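Local coordinates for protein myosin light chain (Saccharomyces cerevisiae, PDB 1M45) that serves as a light chain for class II and class V myosins by binding their IQ motifs, and recruits IQG1 to the bud neck during cytokinesis, at residues A[140-143]-A[144-148]; A[123-126]-A[127-130]; A[40-43]-A[44-48]; A[56-60]-A[61-65]. All blocks are in the same frame, centred on the assembly; numbering follows the deposited sequence. Where two conformers were deposited one is given.

Followed from the N terminus, the four contacts come in series, none within another and none crossing, and each joins residues only a turn or so apart. Interaction 3 lies along helix 39-47; interaction 4 follows, where strand 57-59 passes into helix 60-69. Their nearest atoms are about 5 Å apart, on one side of the chain's centre. On the opposite side, interaction 2 rounds the end of helix 118-125 and interaction 1 runs along helix 138-146. These two touch through apolar side chains, joining the helices on either side of the connection that includes strand 135-137. The set is a worked example of local side-chain pairs, a turn and one helix cap combined with packing between helices.

Interaction 1. Residues A[140-143]-A[144-148]; sequences KFIE and DVLRQ
One face of the Phe141 ring carries Val145, whose CG2 lies 4.0 Å from the ring centroid in a CH-pi contact, offset toward the rim. The ring reaches this methyl group because Phe141 CG stands anti to the backbone N (chi1 166°). A second flat group, the Arg147 guanidinium, has Glu143 O above its centre, 3.9 Å from the plane, while at its edge, in plane, lie Asp144 CG and a water. Both terminal nitrogens grip a single carboxylate atom: Arg147 NH1, coming from above the carboxylate plane, is 2.8 Å from Asp144 OD2, and Arg147 NH2 is 3.2 Å from the same oxygen. The other oxygen, Asp144 OD1, forms a looser salt bridge with Lys140 NZ at 3.5 Å, completing a network of one acid between two bases at the C-terminal end of the helix. The in-plane water donates to Lys140 O and Asp144 OD2 and accepts from Arg147 NH2. With an alanine in place of Asp144, Lys140 and Arg147 would probably lose their common counter-charge, and the guanidinium would be set free to turn. On the apolar side, Ile142 CG2 meets Leu146 CD1 at 3.7 Å, the side chains running alongside each other. Within the EF-hand domain pair, this side of helix 138-146 packs on Phe85 and Phe89 of helix 83-90 and on Leu124 of helix 118-125, while Val145 and Leu146 also touch the bound peptide.

Interaction 2. Residues A[123-126]-A[127-130]; sequences ELLK and GVEV
Val128 folds back against Leu125 across a type I beta turn that runs from Leu125 to Val128 and carries the chain out of helix 118-125 into the loop of the third EF-hand. Starting at the branch point, Val128 CB lies 3.6 Å from Leu125 O, the carbonyl that also closes the turn. From there the two methyl groups part. CG1, anti to the backbone N (chi1 176°), only skirts the contact, with Leu125 CD2 at 4.2 Å. CG2, beside the backbone N, is turned back over the helix end: Val128 CG2 stands 3.5 Å from Leu124 O and 3.9 Å from Leu125 CD2, where the two side chains cross at a slant. The same methyl reaches Phe141 of helix 138-146, with CG2 to Phe141 CD1 at 4.0 Å, and the valine also rests on Ile136 of strand 135-137. Leu125 itself packs on Val102, Leu105 and Arg106 of helix 102-111, linking the turn to that neighbour. The second residue of the turn is Lys126, inferred to belong to a calcium site together with Asp122 and Asp131. The closing bond, Val128 N to Leu125 O, is 2.9 Å long, its donor 62° out of the carbonyl plane. A water bridges the helix end and the turn, donating to Leu124 O at 2.7 Å and accepting from Gly127 N at 2.8 Å.

Interaction 3. Residues A[40-43]-A[44-48]; sequences QLVQ and DIINA
Gln40 reaches along the helix to the carboxylate of Asp44, one turn on, and delivers its amide to one oxygen: NE2 donates to Asp44 OD1 at 2.7 Å. The kink at chi2 (62°) brings this about by folding the chain so that it crosses the aspartate at about a right angle. The bond leaves in the plane of the amide but strikes OD1 from above the carboxylate plane, 35° out of it, and the two flat groups are turned 37° against each other. In the backbone, Asp44 N is bonded to Gln40 O at 2.9 Å, so the same pair of residues is joined twice, by backbone and by side chain. Helix 39-47 is amphipathic: Gln40, Gln43, Asp44 and Asn47 form its exposed polar side, while Val42 and Ile45 are buried. Across the inner side Leu41 CG meets Ile45 CD1 at 4.1 Å, the two chains set at a slant, and both residues pack on Leu74 of helix 71-75. Ile45 CG1 also comes to 3.3 Å from Leu41 O. Near the helix end Asn47 N donates to Gln43 O at 2.8 Å. The side-chain amides of Gln43 and Asn47, well out of parallel, are joined by waters: one accepts from Gln43 NE2 and from Asn47 ND2 at 2.9 Å, while the other takes a weak bond from Gln43 NE2 and donates to Asn47 OD1.

Interaction 4. Residues A[56-60]-A[61-65]; sequences SSLTL and DQITG
Thr59 and Gln62 hold each other reciprocally in a capping box at the start of helix 60-69. Thr59 N donates to Gln62 OE1 at 2.9 Å, a nearly straight bond (167°) that lies in the carbonyl plane on a lone pair of the amide oxygen. In return Gln62 N donates to Thr59 OG1 at 3.1 Å, a position the hydroxyl reaches by sitting between the backbone N and the carbonyl carbon (chi1 67°). The glutamine chain, extended beyond CG, runs close past the threonine, with Gln62 CG 3.2 Å from Thr59 OG1. A leucine in place of Gln62 would probably leave Thr59 N without its side-chain acceptor and reduce the box to its hydroxyl half. Just inside the cap, Ile63 N bonds to Thr59 O at 3.0 Å. One residue along, Leu60 O is gripped twice by Thr64, from its N at 2.8 Å and from its OG1 at 2.9 Å, the hydroxyl coming from above the carbonyl plane. On the buried side Leu58 CB rests on Ile63 CG1 at 3.9 Å, the side chains crossing at about a right angle, much as the strand and helix axes do (82°). Strand 57-59 pairs antiparallel with strand 20-22, Leu58 bonding to Ile21 through the backbone, while Ile63 packs on Leu26 and Tyr29 of helix 26-32 and on Phe10 of helix 10-13.

Interaction 1. Residues A[140-143]-A[144-148]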
ATOM      1  N   LYS A 140      16.549   0.803  -3.720  1.00 19.25           N
ATOM      2  CA  LYS A 140      15.909   1.892  -4.443  1.00 19.52           C
ATOM      3  C   LYS A 140      14.415   1.628  -4.586  1.00 17.99           C
ATOM      4  O   LYS A 140      13.587   2.540  -4.440  1.00 17.36           O
ATOM      5  CB  LYS A 140      16.575   2.106  -5.806  1.00 20.21           C
ATOM      6  CG  LYS A 140      15.910   3.192  -6.609  1.00 26.04           C
ATOM      7  CD  LYS A 140      16.580   3.383  -7.985  1.00 32.47           C
ATOM      8  CE  LYS A 140      16.149   4.720  -8.615  1.00 37.36           C
ATOM      9  NZ  LYS A 140      14.664   4.829  -8.843  1.00 37.68           N
ATOM     10  N   PHE A 141      14.070   0.373  -4.844  1.00 15.86           N
ATOM     11  CA  PHE A 141      12.684  -0.019  -4.951  1.00 16.02           C
ATOM     12  C   PHE A 141      11.965   0.258  -3.637  1.00 15.90           C
ATOM     13  O   PHE A 141      10.896   0.874  -3.640  1.00 14.86           O
ATOM     14  CB  PHE A 141      12.597  -1.501  -5.339  1.00 15.98           C
ATOM     15  CG  PHE A 141      11.229  -2.094  -5.156  1.00 17.10           C
ATOM     16  CD1 PHE A 141      10.218  -1.820  -6.074  1.00 19.30           C
ATOM     17  CD2 PHE A 141      10.969  -2.946  -4.080  1.00 18.57           C
ATOM     18  CE1 PHE A 141       8.926  -2.387  -5.895  1.00 16.62           C
ATOM     19  CE2 PHE A 141       9.698  -3.503  -3.880  1.00 17.01           C
ATOM     20  CZ  PHE A 141       8.674  -3.223  -4.793  1.00 17.12           C
ATOM     21  N   ILE A 142      12.542  -0.204  -2.521  1.00 14.91           N
ATOM     22  CA  ILE A 142      11.929   0.015  -1.209  1.00 15.78           C
ATOM     23  C   ILE A 142      11.744   1.506  -0.952  1.00 15.75           C
ATOM     24  O   ILE A 142      10.688   1.941  -0.441  1.00 15.76           O
ATOM     25  CB  ILE A 142      12.753  -0.621  -0.111  1.00 16.43           C
ATOM     26  CG1 ILE A 142      12.705  -2.151  -0.265  1.00 15.93           C
ATOM     27  CG2 ILE A 142      12.188  -0.254   1.259  1.00 18.17           C
ATOM     28  CD1 ILE A 142      13.862  -2.860   0.513  1.00 16.83           C
ATOM     29  N   GLU A 143      12.764   2.297  -1.289  1.00 16.18           N
ATOM     30  CA  GLU A 143      12.667   3.762  -1.079  1.00 17.51           C
ATOM     31  C   GLU A 143      11.484   4.363  -1.837  1.00 17.90           C
ATOM     32  O   GLU A 143      10.739   5.197  -1.306  1.00 18.96           O
ATOM     33  CB  GLU A 143      13.953   4.471  -1.477  1.00 18.26           C
ATOM     34  CG  GLU A 143      15.099   4.059  -0.579  1.00 22.23           C
ATOM     35  CD  GLU A 143      14.982   4.627   0.817  1.00 31.09           C
ATOM     36  OE1 GLU A 143      14.427   5.745   0.978  1.00 32.34           O
ATOM     37  OE2 GLU A 143      15.438   3.953   1.752  1.00 34.97           O
ATOM     38  N   ASP A 144      11.297   3.907  -3.069  1.00 16.53           N
ATOM     39  CA  ASP A 144      10.178   4.405  -3.861  1.00 16.42           C
ATOM     40  C   ASP A 144       8.833   4.026  -3.250  1.00 16.07           C
ATOM     41  O   ASP A 144       7.895   4.837  -3.185  1.00 16.80           O
ATOM     42  CB  ASP A 144      10.286   3.853  -5.292  1.00 16.25           C
ATOM     43  CG  ASP A 144      11.356   4.562  -6.114  1.00 21.05           C
ATOM     44  OD1 ASP A 144      11.643   4.083  -7.246  1.00 26.15           O
ATOM     45  OD2 ASP A 144      12.006   5.555  -5.723  1.00 23.68           O
ATOM     46  N   VAL A 145       8.719   2.785  -2.798  1.00 16.01           N
ATOM     47  CA  VAL A 145       7.456   2.302  -2.265  1.00 15.77           C
ATOM     48  C   VAL A 145       7.115   3.046  -0.975  1.00 17.22           C
ATOM     49  O   VAL A 145       5.945   3.284  -0.712  1.00 17.64           O
ATOM     50  CB  VAL A 145       7.524   0.770  -2.019  1.00 16.76           C
ATOM     51  CG1 VAL A 145       6.363   0.244  -1.129  1.00 17.13           C
ATOM     52  CG2 VAL A 145       7.551   0.038  -3.385  1.00 15.77           C
ATOM     53  N   LEU A 146       8.141   3.353  -0.177  1.00 16.81           N
ATOM     54  CA  LEU A 146       7.938   4.020   1.089  1.00 17.94           C
ATOM     55  C   LEU A 146       7.876   5.548   1.041  1.00 18.80           C
ATOM     56  O   LEU A 146       7.506   6.186   2.054  1.00 18.37           O
ATOM     57  CB  LEU A 146       8.975   3.544   2.097  1.00 17.99           C
ATOM     58  CG  LEU A 146       8.994   2.043   2.426  1.00 17.16           C
ATOM     59  CD1 LEU A 146      10.096   1.865   3.479  1.00 17.67           C
ATOM     60  CD2 LEU A 146       7.630   1.527   2.916  1.00 19.02           C
ATOM     61  N   ARG A 147       8.169   6.143  -0.117  1.00 19.87           N
ATOM     62  CA  ARG A 147       8.180   7.626  -0.206  1.00 22.01           C
ATOM     63  C   ARG A 147       6.786   8.212   0.004  1.00 22.84           C
ATOM     64  O   ARG A 147       5.813   7.766  -0.612  1.00 22.51           O
ATOM     65  CB  ARG A 147       8.722   8.081  -1.551  1.00 22.31           C
ATOM     66  CG  ARG A 147       9.122   9.564  -1.605  1.00 26.52           C
ATOM     67  CD  ARG A 147       9.889   9.928  -2.882  1.00 28.27           C
ATOM     68  NE  ARG A 147      11.234   9.326  -2.873  1.00 31.60           N
ATOM     69  CZ  ARG A 147      11.593   8.282  -3.621  1.00 32.43           C
ATOM     70  NH1 ARG A 147      10.723   7.730  -4.462  1.00 31.71           N
ATOM     71  NH2 ARG A 147      12.826   7.799  -3.535  1.00 33.01           N
ATOM     72  N   GLN A 148       6.702   9.215   0.882  1.00 25.14           N
ATOM     73  CA  GLN A 148       5.421   9.824   1.234  1.00 28.13           C
ATOM     74  C   GLN A 148       5.056  11.021   0.390  1.00 30.27           C
ATOM     75  O   GLN A 148       4.745  12.086   0.909  1.00 31.68           O
ATOM     76  CB  GLN A 148       5.382  10.175   2.721  1.00 27.17           C
ATOM     77  CG  GLN A 148       5.365   8.929   3.571  1.00 25.64           C
ATOM     78  CD  GLN A 148       5.164   9.178   5.035  1.00 27.62           C
ATOM     79  OE1 GLN A 148       4.577  10.181   5.437  1.00 27.25           O
ATOM     80  NE2 GLN A 148       5.614   8.233   5.844  1.00 24.99           N
ATOM     81  OXT GLN A 148       5.055  10.932  -0.824  1.00 34.09           O
TER
HETATM   82  O   HOH W   1      14.507   5.542  -4.673  1.00 37.98           O
HETATM   83  O   HOH W   2      14.823   8.251  -1.132  1.00 38.77           O

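Interaction 2. Residues A[123-126]-A[127-130]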
ATOM      1  N   GLU A 123       0.778  -3.680 -11.722  1.00 15.64           N
ATOM      2  CA  GLU A 123       0.582  -2.261 -11.468  1.00 16.02           C
ATOM      3  C   GLU A 123       1.762  -1.663 -10.702  1.00 15.87           C
ATOM      4  O   GLU A 123       2.253  -0.578 -11.042  1.00 15.67           O
ATOM      5  CB  GLU A 123      -0.752  -1.978 -10.743  1.00 18.27           C
ATOM      6  CG  GLU A 123      -1.222  -0.509 -10.886  1.00 20.64           C
ATOM      7  CD  GLU A 123      -2.663  -0.306 -10.428  1.00 21.82           C
ATOM      8  OE1 GLU A 123      -3.306  -1.320 -10.053  1.00 26.23           O
ATOM      9  OE2 GLU A 123      -3.174   0.834 -10.443  1.00 17.36           O
ATOM     10  N   LEU A 124       2.227  -2.371  -9.691  1.00 14.43           N
ATOM     11  CA  LEU A 124       3.368  -1.926  -8.919  1.00 15.69           C
ATOM     12  C   LEU A 124       4.615  -1.682  -9.776  1.00 17.11           C
ATOM     13  O   LEU A 124       5.313  -0.677  -9.587  1.00 16.97           O
ATOM     14  CB  LEU A 124       3.765  -2.993  -7.892  1.00 15.68           C
ATOM     15  CG  LEU A 124       5.108  -2.855  -7.182  1.00 14.47           C
ATOM     16  CD1 LEU A 124       5.107  -1.645  -6.231  1.00 14.76           C
ATOM     17  CD2 LEU A 124       5.363  -4.129  -6.392  1.00 15.08           C
ATOM     18  N   LEU A 125       4.890  -2.619 -10.683  1.00 17.51           N
ATOM     19  CA  LEU A 125       6.150  -2.579 -11.456  1.00 18.74           C
ATOM     20  C   LEU A 125       6.151  -1.661 -12.655  1.00 19.79           C
ATOM     21  O   LEU A 125       7.209  -1.435 -13.273  1.00 18.33           O
ATOM     22  CB  LEU A 125       6.540  -3.982 -11.899  1.00 19.66           C
ATOM     23  CG  LEU A 125       6.837  -4.942 -10.760  1.00 22.04           C
ATOM     24  CD1 LEU A 125       7.167  -6.329 -11.303  1.00 23.44           C
ATOM     25  CD2 LEU A 125       8.001  -4.402  -9.862  1.00 21.40           C
ATOM     26  N   LYS A 126       4.987  -1.108 -12.972  1.00 20.90           N
ATOM     27  CA  LYS A 126       4.866  -0.250 -14.141  1.00 23.72           C
ATOM     28  C   LYS A 126       5.970   0.768 -14.334  1.00 24.30           C
ATOM     29  O   LYS A 126       6.453   0.946 -15.453  1.00 25.04           O
ATOM     30  CB  LYS A 126       3.520   0.468 -14.135  1.00 23.86           C
ATOM     31  CG  LYS A 126       2.507  -0.165 -15.063  1.00 30.23           C
ATOM     32  CD  LYS A 126       2.861   0.146 -16.517  1.00 36.15           C
ATOM     33  CE  LYS A 126       1.834  -0.382 -17.512  1.00 40.70           C
ATOM     34  NZ  LYS A 126       0.446   0.094 -17.220  1.00 43.64           N
ATOM     35  N   GLY A 127       6.369   1.433 -13.254  1.00 24.39           N
ATOM     36  CA  GLY A 127       7.440   2.413 -13.326  1.00 24.42           C
ATOM     37  C   GLY A 127       8.760   1.998 -12.684  1.00 24.18           C
ATOM     38  O   GLY A 127       9.655   2.828 -12.527  1.00 25.87           O
ATOM     39  N   VAL A 128       8.897   0.728 -12.329  1.00 24.25           N
ATOM     40  CA  VAL A 128      10.093   0.248 -11.644  1.00 22.79           C
ATOM     41  C   VAL A 128      11.107  -0.124 -12.694  1.00 23.85           C
ATOM     42  O   VAL A 128      10.800  -0.865 -13.643  1.00 23.75           O
ATOM     43  CB  VAL A 128       9.762  -0.972 -10.752  1.00 22.13           C
ATOM     44  CG1 VAL A 128      11.050  -1.528 -10.102  1.00 20.77           C
ATOM     45  CG2 VAL A 128       8.788  -0.564  -9.641  1.00 20.77           C
ATOM     46  N   GLU A 129      12.325   0.378 -12.511  0.50 24.54           N
ATOM     47  CA  GLU A 129      13.400   0.138 -13.451  0.50 25.06           C
ATOM     48  C   GLU A 129      13.933  -1.266 -13.310  0.50 24.38           C
ATOM     49  O   GLU A 129      14.214  -1.744 -12.199  0.50 23.08           O
ATOM     50  CB  GLU A 129      14.522   1.160 -13.265  0.50 25.77           C
ATOM     51  CG  GLU A 129      14.121   2.586 -13.614  0.50 29.42           C
ATOM     52  CD  GLU A 129      13.851   2.777 -15.092  0.50 32.22           C
ATOM     53  OE1 GLU A 129      12.807   2.310 -15.590  0.50 34.46           O
ATOM     54  OE2 GLU A 129      14.693   3.405 -15.761  0.50 35.77           O
ATOM     55  N   VAL A 130      14.043  -1.937 -14.450  1.00 24.33           N
ATOM     56  CA  VAL A 130      14.591  -3.288 -14.498  1.00 24.68           C
ATOM     57  C   VAL A 130      15.805  -3.212 -15.424  1.00 25.45           C
ATOM     58  O   VAL A 130      15.681  -2.692 -16.539  1.00 27.01           O
ATOM     59  CB  VAL A 130      13.547  -4.306 -15.030  1.00 24.53           C
ATOM     60  CG1 VAL A 130      14.136  -5.676 -15.089  1.00 23.24           C
ATOM     61  CG2 VAL A 130      12.309  -4.323 -14.163  1.00 24.65           C
TER
HETATM   62  O   HOH W   3       5.599   1.813 -10.593  1.00 24.06           O

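Interaction 3. Residues A[40-43]-A[44-48]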
ATOM      1  N   GLN A  40      -7.581  -5.934   7.734  1.00 23.64           N
ATOM      2  CA  GLN A  40      -8.117  -6.103   9.080  1.00 23.86           C
ATOM      3  C   GLN A  40      -8.359  -4.805   9.842  1.00 22.78           C
ATOM      4  O   GLN A  40      -9.416  -4.619  10.470  1.00 23.08           O
ATOM      5  CB  GLN A  40      -7.259  -7.090   9.902  1.00 24.82           C
ATOM      6  CG  GLN A  40      -7.817  -7.403  11.268  1.00 28.85           C
ATOM      7  CD  GLN A  40      -9.168  -8.068  11.184  1.00 32.83           C
ATOM      8  OE1 GLN A  40      -9.337  -9.068  10.480  1.00 36.93           O
ATOM      9  NE2 GLN A  40     -10.140  -7.513  11.893  1.00 34.65           N
ATOM     10  N   LEU A  41      -7.393  -3.890   9.785  1.00 21.14           N
ATOM     11  CA  LEU A  41      -7.542  -2.612  10.449  1.00 20.50           C
ATOM     12  C   LEU A  41      -8.743  -1.838   9.902  1.00 20.86           C
ATOM     13  O   LEU A  41      -9.473  -1.215  10.652  1.00 20.05           O
ATOM     14  CB  LEU A  41      -6.259  -1.761  10.338  1.00 20.10           C
ATOM     15  CG  LEU A  41      -6.385  -0.337  10.899  1.00 19.46           C
ATOM     16  CD1 LEU A  41      -6.796  -0.358  12.355  1.00 22.17           C
ATOM     17  CD2 LEU A  41      -5.044   0.401  10.765  1.00 18.08           C
ATOM     18  N   VAL A  42      -8.918  -1.889   8.589  1.00 20.22           N
ATOM     19  CA  VAL A  42     -10.052  -1.210   7.951  1.00 20.07           C
ATOM     20  C   VAL A  42     -11.373  -1.760   8.563  1.00 21.37           C
ATOM     21  O   VAL A  42     -12.246  -1.004   8.969  1.00 20.64           O
ATOM     22  CB  VAL A  42     -10.005  -1.386   6.436  1.00 20.41           C
ATOM     23  CG1 VAL A  42     -11.182  -0.683   5.767  1.00 20.89           C
ATOM     24  CG2 VAL A  42      -8.677  -0.852   5.859  1.00 18.95           C
ATOM     25  N   GLN A  43     -11.475  -3.086   8.633  1.00 23.31           N
ATOM     26  CA  GLN A  43     -12.654  -3.741   9.210  1.00 25.34           C
ATOM     27  C   GLN A  43     -12.865  -3.382  10.679  1.00 26.66           C
ATOM     28  O   GLN A  43     -14.001  -3.157  11.090  1.00 27.83           O
ATOM     29  CB  GLN A  43     -12.536  -5.267   9.049  1.00 25.19           C
ATOM     30  CG  GLN A  43     -12.487  -5.730   7.615  1.00 27.00           C
ATOM     31  CD  GLN A  43     -13.726  -5.335   6.833  1.00 29.58           C
ATOM     32  OE1 GLN A  43     -13.623  -4.893   5.701  1.00 34.14           O
ATOM     33  NE2 GLN A  43     -14.900  -5.487   7.445  1.00 32.64           N
ATOM     34  N   ASP A  44     -11.795  -3.274  11.463  1.00 26.79           N
ATOM     35  CA  ASP A  44     -11.936  -2.899  12.863  1.00 27.13           C
ATOM     36  C   ASP A  44     -12.477  -1.477  12.988  1.00 27.11           C
ATOM     37  O   ASP A  44     -13.299  -1.188  13.857  1.00 28.14           O
ATOM     38  CB  ASP A  44     -10.602  -3.004  13.627  1.00 27.55           C
ATOM     39  CG  ASP A  44      -9.990  -4.398  13.585  1.00 30.68           C
ATOM     40  OD1 ASP A  44     -10.715  -5.408  13.547  1.00 33.84           O
ATOM     41  OD2 ASP A  44      -8.753  -4.569  13.585  1.00 35.64           O
ATOM     42  N   ILE A  45     -12.010  -0.591  12.109  1.00 26.79           N
ATOM     43  CA  ILE A  45     -12.447   0.792  12.097  1.00 25.79           C
ATOM     44  C   ILE A  45     -13.930   0.887  11.797  1.00 27.03           C
ATOM     45  O   ILE A  45     -14.636   1.580  12.509  1.00 27.15           O
ATOM     46  CB  ILE A  45     -11.635   1.634  11.097  1.00 25.93           C
ATOM     47  CG1 ILE A  45     -10.228   1.874  11.629  1.00 25.75           C
ATOM     48  CG2 ILE A  45     -12.306   3.004  10.877  1.00 23.42           C
ATOM     49  CD1 ILE A  45      -9.293   2.504  10.625  1.00 26.56           C
ATOM     50  N   ILE A  46     -14.405   0.195  10.765  0.50 27.62           N
ATOM     51  CA  ILE A  46     -15.822   0.264  10.393  0.50 28.83           C
ATOM     52  C   ILE A  46     -16.687  -0.476  11.395  0.50 29.90           C
ATOM     53  O   ILE A  46     -17.716   0.042  11.815  0.50 30.26           O
ATOM     54  CB  ILE A  46     -16.058  -0.343   8.997  0.50 28.54           C
ATOM     55  CG1 ILE A  46     -15.198   0.361   7.954  0.50 28.15           C
ATOM     56  CG2 ILE A  46     -17.540  -0.241   8.604  0.50 29.55           C
ATOM     57  CD1 ILE A  46     -15.366  -0.189   6.569  0.50 26.01           C
ATOM     58  N   ASN A  47     -16.268  -1.687  11.770  1.00 30.76           N
ATOM     59  CA  ASN A  47     -17.065  -2.523  12.672  1.00 32.41           C
ATOM     60  C   ASN A  47     -17.280  -1.939  14.057  1.00 32.82           C
ATOM     61  O   ASN A  47     -18.142  -2.409  14.798  1.00 33.73           O
ATOM     62  CB  ASN A  47     -16.505  -3.942  12.780  1.00 32.15           C
ATOM     63  CG  ASN A  47     -16.540  -4.704  11.463  1.00 35.77           C
ATOM     64  OD1 ASN A  47     -17.479  -4.584  10.667  1.00 39.18           O
ATOM     65  ND2 ASN A  47     -15.513  -5.515  11.236  1.00 38.23           N
ATOM     66  N   ALA A  48     -16.518  -0.901  14.393  1.00 33.71           N
ATOM     67  CA  ALA A  48     -16.566  -0.286  15.702  1.00 33.85           C
ATOM     68  C   ALA A  48     -17.766   0.629  15.817  1.00 35.03           C
ATOM     69  O   ALA A  48     -18.340   0.754  16.895  1.00 35.51           O
ATOM     70  CB  ALA A  48     -15.282   0.474  15.974  1.00 34.02           C
TER
HETATM   71  O   HOH W   4     -17.556  -4.828   8.172  1.00 45.43           O
HETATM   72  O   HOH W   5     -14.867  -7.829   9.534  1.00 49.32           O

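Interaction 4. Residues A[56-60]-A[61-65]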
ATOM      1  N   SER A  56     -24.767   1.886   2.941  1.00 29.82           N
ATOM      2  CA  SER A  56     -23.715   1.259   2.136  1.00 29.38           C
ATOM      3  C   SER A  56     -22.584   2.241   1.788  1.00 28.66           C
ATOM      4  O   SER A  56     -21.649   1.890   1.031  1.00 29.83           O
ATOM      5  CB  SER A  56     -24.323   0.736   0.839  1.00 29.68           C
ATOM      6  OG  SER A  56     -25.277  -0.279   1.080  1.00 34.21           O
ATOM      7  N   SER A  57     -22.664   3.463   2.315  1.00 26.97           N
ATOM      8  CA  SER A  57     -21.702   4.494   1.965  1.00 25.60           C
ATOM      9  C   SER A  57     -21.329   5.335   3.157  1.00 25.40           C
ATOM     10  O   SER A  57     -22.003   5.293   4.179  1.00 24.43           O
ATOM     11  CB  SER A  57     -22.243   5.380   0.846  1.00 25.35           C
ATOM     12  OG  SER A  57     -23.469   5.966   1.254  1.00 26.06           O
ATOM     13  N   LEU A  58     -20.238   6.089   3.021  1.00 25.07           N
ATOM     14  CA  LEU A  58     -19.738   6.966   4.066  1.00 25.05           C
ATOM     15  C   LEU A  58     -19.508   8.358   3.493  1.00 25.23           C
ATOM     16  O   LEU A  58     -18.986   8.498   2.382  1.00 24.76           O
ATOM     17  CB  LEU A  58     -18.395   6.435   4.636  1.00 24.58           C
ATOM     18  CG  LEU A  58     -18.356   5.036   5.240  1.00 25.95           C
ATOM     19  CD1 LEU A  58     -16.916   4.583   5.489  1.00 24.73           C
ATOM     20  CD2 LEU A  58     -19.201   5.011   6.523  1.00 25.15           C
ATOM     21  N   THR A  59     -19.892   9.388   4.246  1.00 25.09           N
ATOM     22  CA  THR A  59     -19.613  10.767   3.859  1.00 25.13           C
ATOM     23  C   THR A  59     -18.178  11.129   4.214  1.00 25.93           C
ATOM     24  O   THR A  59     -17.528  10.425   5.012  1.00 24.45           O
ATOM     25  CB  THR A  59     -20.561  11.788   4.551  1.00 25.32           C
ATOM     26  OG1 THR A  59     -20.309  11.813   5.960  1.00 23.67           O
ATOM     27  CG2 THR A  59     -22.011  11.427   4.373  1.00 25.40           C
ATOM     28  N   LEU A  60     -17.677  12.225   3.641  1.00 26.27           N
ATOM     29  CA  LEU A  60     -16.325  12.664   3.938  1.00 26.47           C
ATOM     30  C   LEU A  60     -16.219  12.996   5.412  1.00 26.08           C
ATOM     31  O   LEU A  60     -15.220  12.693   6.071  1.00 25.76           O
ATOM     32  CB  LEU A  60     -15.926  13.865   3.076  1.00 27.13           C
ATOM     33  CG  LEU A  60     -14.518  14.404   3.260  1.00 28.99           C
ATOM     34  CD1 LEU A  60     -13.470  13.293   3.114  1.00 31.29           C
ATOM     35  CD2 LEU A  60     -14.306  15.494   2.247  1.00 33.85           C
ATOM     36  N   ASP A  61     -17.254  13.629   5.944  1.00 25.42           N
ATOM     37  CA  ASP A  61     -17.225  13.960   7.349  1.00 25.33           C
ATOM     38  C   ASP A  61     -17.177  12.732   8.251  1.00 24.14           C
ATOM     39  O   ASP A  61     -16.553  12.776   9.317  1.00 24.26           O
ATOM     40  CB  ASP A  61     -18.424  14.813   7.743  1.00 25.47           C
ATOM     41  CG  ASP A  61     -18.301  16.232   7.269  1.00 27.66           C
ATOM     42  OD1 ASP A  61     -17.154  16.765   7.162  1.00 31.69           O
ATOM     43  OD2 ASP A  61     -19.320  16.895   7.025  1.00 28.72           O
ATOM     44  N   GLN A  62     -17.849  11.663   7.829  1.00 22.83           N
ATOM     45  CA  GLN A  62     -17.871  10.439   8.625  1.00 21.63           C
ATOM     46  C   GLN A  62     -16.488   9.822   8.581  1.00 22.53           C
ATOM     47  O   GLN A  62     -15.957   9.354   9.619  1.00 22.29           O
ATOM     48  CB  GLN A  62     -18.898   9.456   8.113  1.00 21.51           C
ATOM     49  CG  GLN A  62     -20.349   9.789   8.410  1.00 20.97           C
ATOM     50  CD  GLN A  62     -21.282   8.747   7.866  1.00 23.85           C
ATOM     51  OE1 GLN A  62     -21.272   8.447   6.674  1.00 24.07           O
ATOM     52  NE2 GLN A  62     -22.077   8.151   8.748  1.00 25.29           N
ATOM     53  N   ILE A  63     -15.871   9.896   7.402  1.00 21.73           N
ATOM     54  CA  ILE A  63     -14.527   9.328   7.254  1.00 22.95           C
ATOM     55  C   ILE A  63     -13.511  10.107   8.060  1.00 23.13           C
ATOM     56  O   ILE A  63     -12.640   9.532   8.705  1.00 23.85           O
ATOM     57  CB  ILE A  63     -14.103   9.250   5.767  1.00 22.14           C
ATOM     58  CG1 ILE A  63     -14.999   8.244   5.071  1.00 23.41           C
ATOM     59  CG2 ILE A  63     -12.632   8.797   5.651  1.00 22.44           C
ATOM     60  CD1 ILE A  63     -14.761   8.095   3.550  1.00 25.71           C
ATOM     61  N   THR A  64     -13.624  11.432   8.033  1.00 24.42           N
ATOM     62  CA  THR A  64     -12.740  12.290   8.794  1.00 25.46           C
ATOM     63  C   THR A  64     -12.876  12.001  10.276  1.00 25.83           C
ATOM     64  O   THR A  64     -11.880  11.929  10.989  1.00 26.36           O
ATOM     65  CB  THR A  64     -13.044  13.774   8.479  1.00 27.02           C
ATOM     66  OG1 THR A  64     -12.863  13.989   7.076  1.00 28.75           O
ATOM     67  CG2 THR A  64     -12.000  14.673   9.118  1.00 27.49           C
ATOM     68  N   GLY A  65     -14.113  11.802  10.723  1.00 25.60           N
ATOM     69  CA  GLY A  65     -14.377  11.421  12.098  1.00 25.40           C
ATOM     70  C   GLY A  65     -13.660  10.119  12.436  1.00 25.38           C
ATOM     71  O   GLY A  65     -12.998  10.012  13.475  1.00 25.86           O
TER